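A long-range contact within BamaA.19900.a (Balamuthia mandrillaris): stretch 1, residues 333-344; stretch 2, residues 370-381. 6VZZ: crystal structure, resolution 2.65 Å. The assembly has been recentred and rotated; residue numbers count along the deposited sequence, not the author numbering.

Stretch 1 333-344: LLAGDNQVNNNL
Stretch 2, residues 370-381: DLFTQTKPVNLN

The side chain of Q374 carries on where a short parallel β-ladder stops: extended (chi1 -172°, chi2 177°, chi3 -28°), it brings OE1 to the backbone N of G336 (2.9 Å), in the place a further strand carbonyl might have filled. Its NE2 turns back to its own stretch, donating to K376 O (3.1 Å) and V378 O (3.2 Å), so one amide ties the turn after its strand to the end of the other.

The ladder pairs strand 333-335 with strand 370-374, axes 15° from parallel and 4.5 Å apart at closest approach. L333 lies beside F372 (CA to CA 4.7 Å) and L334 beside T373 (CA to CA 4.5 Å). L334 supplies both backbone bonds: its N donates to F372 O (2.8 Å, nearly linear at 172°), and its O accepts from Q374 N (2.9 Å). L333 CA and T373 CA add CA-H...O contacts to F372 O (3.4 Å) and L334 O (3.5 Å), respectively.

Side chains alternate across the sheet. On one face L333 (m, chi2 75°) sets CG 4.1 Å from CD2 of F372 (chi1 -52°, chi2 -79°), obliquely to the ring. On the other lie L334 (m, chi2 178°) and T373 (t); L334 CG also packs 3.9 Å from CD1 of L371. These residues are buried, which suits their apolar groups, while the T373 hydroxyl is satisfied by N343.

G336, at phi/psi 110/153, leaves the strand with a backbone that calls for glycine, since a CB would jam against the preceding carbonyl. A weakly bonded helix, about 337-340, follows, then a type I turn from V340 to N343 that returns an asparagine to the ladder. N343 (m, chi2 -38°) points toward the other stretch and uses both ends of its amide: OD1 accepts from T373 OG1 (2.7 Å), and ND2 donates to Q374 O (2.7 Å). Q339 (t, chi2 59°, chi3 47°) braces it, NE2 donating to N343 OD1 (2.8 Å).

Beyond the ladder, D337 (m, chi2 -2°) starts sideways but brings OD1 to V378 N, from which it accepts a bond (2.9 Å). V340 (t) covers the turn between these polar anchors, CG1 lying 3.3 Å from T375 O and 4.3 Å from CD of P377 (phi/psi -62/127, C-gamma exo); its compact branches fit against backbone and proline ring. N379 sits at the N-cap position, right before the helix that begins at L380, whose CD1 reaches 4.5 Å from CB of A335. The contact buries 668 Å², both sides summed.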

# COMPACT_ATOMS: atom_id res chain seq x y z
N LEU A 333 -1.53 10.21 -10.23
CA LEU A 333 -0.76 10.96 -11.22
C LEU A 333 0.11 9.99 -12.00
O LEU A 333 0.91 9.26 -11.40
CB LEU A 333 0.10 12.03 -10.55
CG LEU A 333 -0.60 13.23 -9.90
CD1 LEU A 333 -1.27 12.90 -8.58
CD2 LEU A 333 0.41 14.34 -9.72
N LEU A 334 -0.05 9.96 -13.32
CA LEU A 334 0.87 9.24 -14.20
C LEU A 334 2.00 10.19 -14.57
O LEU A 334 1.77 11.22 -15.21
CB LEU A 334 0.15 8.74 -15.46
CG LEU A 334 -1.06 7.82 -15.20
CD1 LEU A 334 -1.76 7.39 -16.49
CD2 LEU A 334 -0.61 6.60 -14.41
N ALA A 335 3.22 9.85 -14.15
CA ALA A 335 4.34 10.77 -14.24
C ALA A 335 5.48 10.15 -15.04
O ALA A 335 5.48 8.96 -15.35
CB ALA A 335 4.83 11.16 -12.84
N GLY A 336 6.45 10.99 -15.36
CA GLY A 336 7.64 10.64 -16.12
C GLY A 336 7.60 11.29 -17.49
O GLY A 336 6.54 11.58 -18.05
N ASP A 337 8.79 11.53 -18.05
CA ASP A 337 8.86 12.09 -19.40
C ASP A 337 8.41 11.08 -20.44
O ASP A 337 7.90 11.47 -21.50
CB ASP A 337 10.27 12.59 -19.71
CG ASP A 337 10.62 13.88 -18.96
OD1 ASP A 337 9.75 14.41 -18.23
OD2 ASP A 337 11.76 14.37 -19.09
N ASN A 338 8.55 9.79 -20.16
CA ASN A 338 8.05 8.79 -21.08
C ASN A 338 6.53 8.83 -21.19
O ASN A 338 5.98 8.54 -22.26
CB ASN A 338 8.50 7.40 -20.64
CG ASN A 338 8.45 6.41 -21.76
OD1 ASN A 338 8.94 6.67 -22.87
ND2 ASN A 338 7.83 5.26 -21.50
N GLN A 339 5.85 9.18 -20.09
CA GLN A 339 4.39 9.22 -20.11
C GLN A 339 3.88 10.27 -21.09
O GLN A 339 2.83 10.07 -21.71
CB GLN A 339 3.86 9.51 -18.70
CG GLN A 339 2.35 9.54 -18.59
CD GLN A 339 1.71 8.24 -19.03
OE1 GLN A 339 2.14 7.15 -18.64
NE2 GLN A 339 0.69 8.34 -19.85
N VAL A 340 4.61 11.37 -21.25
CA VAL A 340 4.23 12.41 -22.20
C VAL A 340 4.00 11.83 -23.59
O VAL A 340 3.01 12.14 -24.25
CB VAL A 340 5.31 13.51 -22.23
CG1 VAL A 340 4.91 14.63 -23.18
CG2 VAL A 340 5.54 14.06 -20.82
N ASN A 341 4.91 10.96 -24.04
CA ASN A 341 4.79 10.41 -25.39
C ASN A 341 3.70 9.35 -25.51
O ASN A 341 3.39 8.95 -26.64
CB ASN A 341 6.12 9.80 -25.83
CG ASN A 341 7.26 10.81 -25.82
OD1 ASN A 341 8.28 10.59 -25.18
ND2 ASN A 341 7.08 11.91 -26.53
N ASN A 342 3.11 8.90 -24.41
CA ASN A 342 2.10 7.85 -24.45
C ASN A 342 0.70 8.35 -24.12
O ASN A 342 -0.23 7.54 -24.09
CB ASN A 342 2.46 6.71 -23.49
CG ASN A 342 3.64 5.90 -23.97
OD1 ASN A 342 4.04 6.00 -25.13
ND2 ASN A 342 4.21 5.09 -23.10
N ASN A 343 0.51 9.65 -23.87
CA ASN A 343 -0.82 10.14 -23.55
C ASN A 343 -1.76 10.07 -24.75
O ASN A 343 -2.97 9.90 -24.58
CB ASN A 343 -0.76 11.58 -23.04
CG ASN A 343 -0.11 11.69 -21.69
OD1 ASN A 343 -0.29 10.83 -20.82
ND2 ASN A 343 0.68 12.74 -21.50
N LEU A 344 -1.23 10.23 -25.97
CA LEU A 344 -2.07 10.11 -27.15
C LEU A 344 -2.65 8.70 -27.25
O LEU A 344 -3.86 8.53 -27.45
CB LEU A 344 -1.29 10.46 -28.41
CG LEU A 344 -1.99 10.12 -29.73
CD1 LEU A 344 -3.22 11.00 -29.97
CD2 LEU A 344 -1.02 10.19 -30.90
N ASP A 370 -9.68 11.03 -9.04
CA ASP A 370 -9.10 11.86 -10.08
C ASP A 370 -7.90 11.16 -10.72
O ASP A 370 -7.15 10.43 -10.06
CB ASP A 370 -8.65 13.22 -9.53
CG ASP A 370 -9.80 14.12 -9.14
OD1 ASP A 370 -10.63 14.48 -10.01
OD2 ASP A 370 -9.87 14.48 -7.94
N LEU A 371 -7.71 11.38 -12.01
CA LEU A 371 -6.55 10.87 -12.72
C LEU A 371 -5.90 12.03 -13.47
O LEU A 371 -6.56 12.72 -14.26
CB LEU A 371 -6.93 9.74 -13.69
CG LEU A 371 -5.86 9.32 -14.71
CD1 LEU A 371 -4.60 8.83 -14.00
CD2 LEU A 371 -6.39 8.27 -15.67
N PHE A 372 -4.62 12.25 -13.20
CA PHE A 372 -3.84 13.26 -13.90
C PHE A 372 -2.71 12.56 -14.64
O PHE A 372 -2.27 11.48 -14.24
CB PHE A 372 -3.26 14.31 -12.94
CG PHE A 372 -4.28 14.93 -12.04
CD1 PHE A 372 -5.12 15.92 -12.50
CD2 PHE A 372 -4.39 14.53 -10.73
CE1 PHE A 372 -6.07 16.49 -11.67
CE2 PHE A 372 -5.34 15.10 -9.89
CZ PHE A 372 -6.18 16.08 -10.37
N THR A 373 -2.26 13.17 -15.72
CA THR A 373 -1.14 12.61 -16.45
C THR A 373 -0.22 13.74 -16.86
O THR A 373 -0.67 14.85 -17.17
CB THR A 373 -1.62 11.78 -17.66
OG1 THR A 373 -0.54 10.98 -18.15
CG2 THR A 373 -2.16 12.68 -18.78
N GLN A 374 1.08 13.48 -16.81
CA GLN A 374 2.06 14.51 -17.12
C GLN A 374 2.07 14.76 -18.62
O GLN A 374 2.10 13.83 -19.42
CB GLN A 374 3.44 14.07 -16.63
CG GLN A 374 4.52 15.13 -16.74
CD GLN A 374 5.86 14.67 -16.18
OE1 GLN A 374 5.93 13.82 -15.30
NE2 GLN A 374 6.93 15.23 -16.71
N THR A 375 2.05 16.04 -19.00
CA THR A 375 1.90 16.44 -20.40
C THR A 375 3.08 17.20 -20.97
O THR A 375 3.17 17.30 -22.20
CB THR A 375 0.65 17.31 -20.57
OG1 THR A 375 0.70 18.39 -19.63
CG2 THR A 375 -0.62 16.49 -20.33
N LYS A 376 3.96 17.75 -20.14
CA LYS A 376 5.15 18.40 -20.66
C LYS A 376 6.38 17.74 -20.05
O LYS A 376 6.36 17.36 -18.87
CB LYS A 376 5.14 19.91 -20.35
N PRO A 377 7.44 17.54 -20.83
CA PRO A 377 8.66 16.95 -20.27
C PRO A 377 9.22 17.85 -19.18
O PRO A 377 9.41 19.05 -19.38
CB PRO A 377 9.61 16.87 -21.47
CG PRO A 377 8.77 17.05 -22.66
CD PRO A 377 7.61 17.90 -22.24
N VAL A 378 9.44 17.27 -18.01
CA VAL A 378 10.07 17.97 -16.90
C VAL A 378 10.57 16.89 -15.96
O VAL A 378 9.86 15.90 -15.71
CB VAL A 378 9.11 18.97 -16.22
CG1 VAL A 378 7.84 18.29 -15.76
CG2 VAL A 378 9.80 19.64 -15.05
N ASN A 379 11.80 17.00 -15.49
CA ASN A 379 12.35 15.91 -14.69
C ASN A 379 11.95 16.18 -13.25
O ASN A 379 12.62 16.90 -12.51
CB ASN A 379 13.85 15.76 -14.89
CG ASN A 379 14.33 14.37 -14.53
OD1 ASN A 379 13.75 13.70 -13.68
ND2 ASN A 379 15.38 13.91 -15.19
N LEU A 380 10.81 15.62 -12.85
CA LEU A 380 10.31 15.84 -11.51
C LEU A 380 11.23 15.23 -10.47
O LEU A 380 11.31 15.73 -9.34
CB LEU A 380 8.89 15.27 -11.39
CG LEU A 380 7.78 16.07 -12.08
CD1 LEU A 380 6.49 15.26 -12.13
CD2 LEU A 380 7.53 17.38 -11.37
N ASN A 381 11.93 14.15 -10.82
CA ASN A 381 12.89 13.54 -9.91
C ASN A 381 13.99 14.53 -9.53
O ASN A 381 14.38 14.61 -8.36
CB ASN A 381 13.51 12.30 -10.55
CG ASN A 381 12.49 11.24 -10.86
OD1 ASN A 381 11.29 11.44 -10.66
ND2 ASN A 381 12.95 10.10 -11.37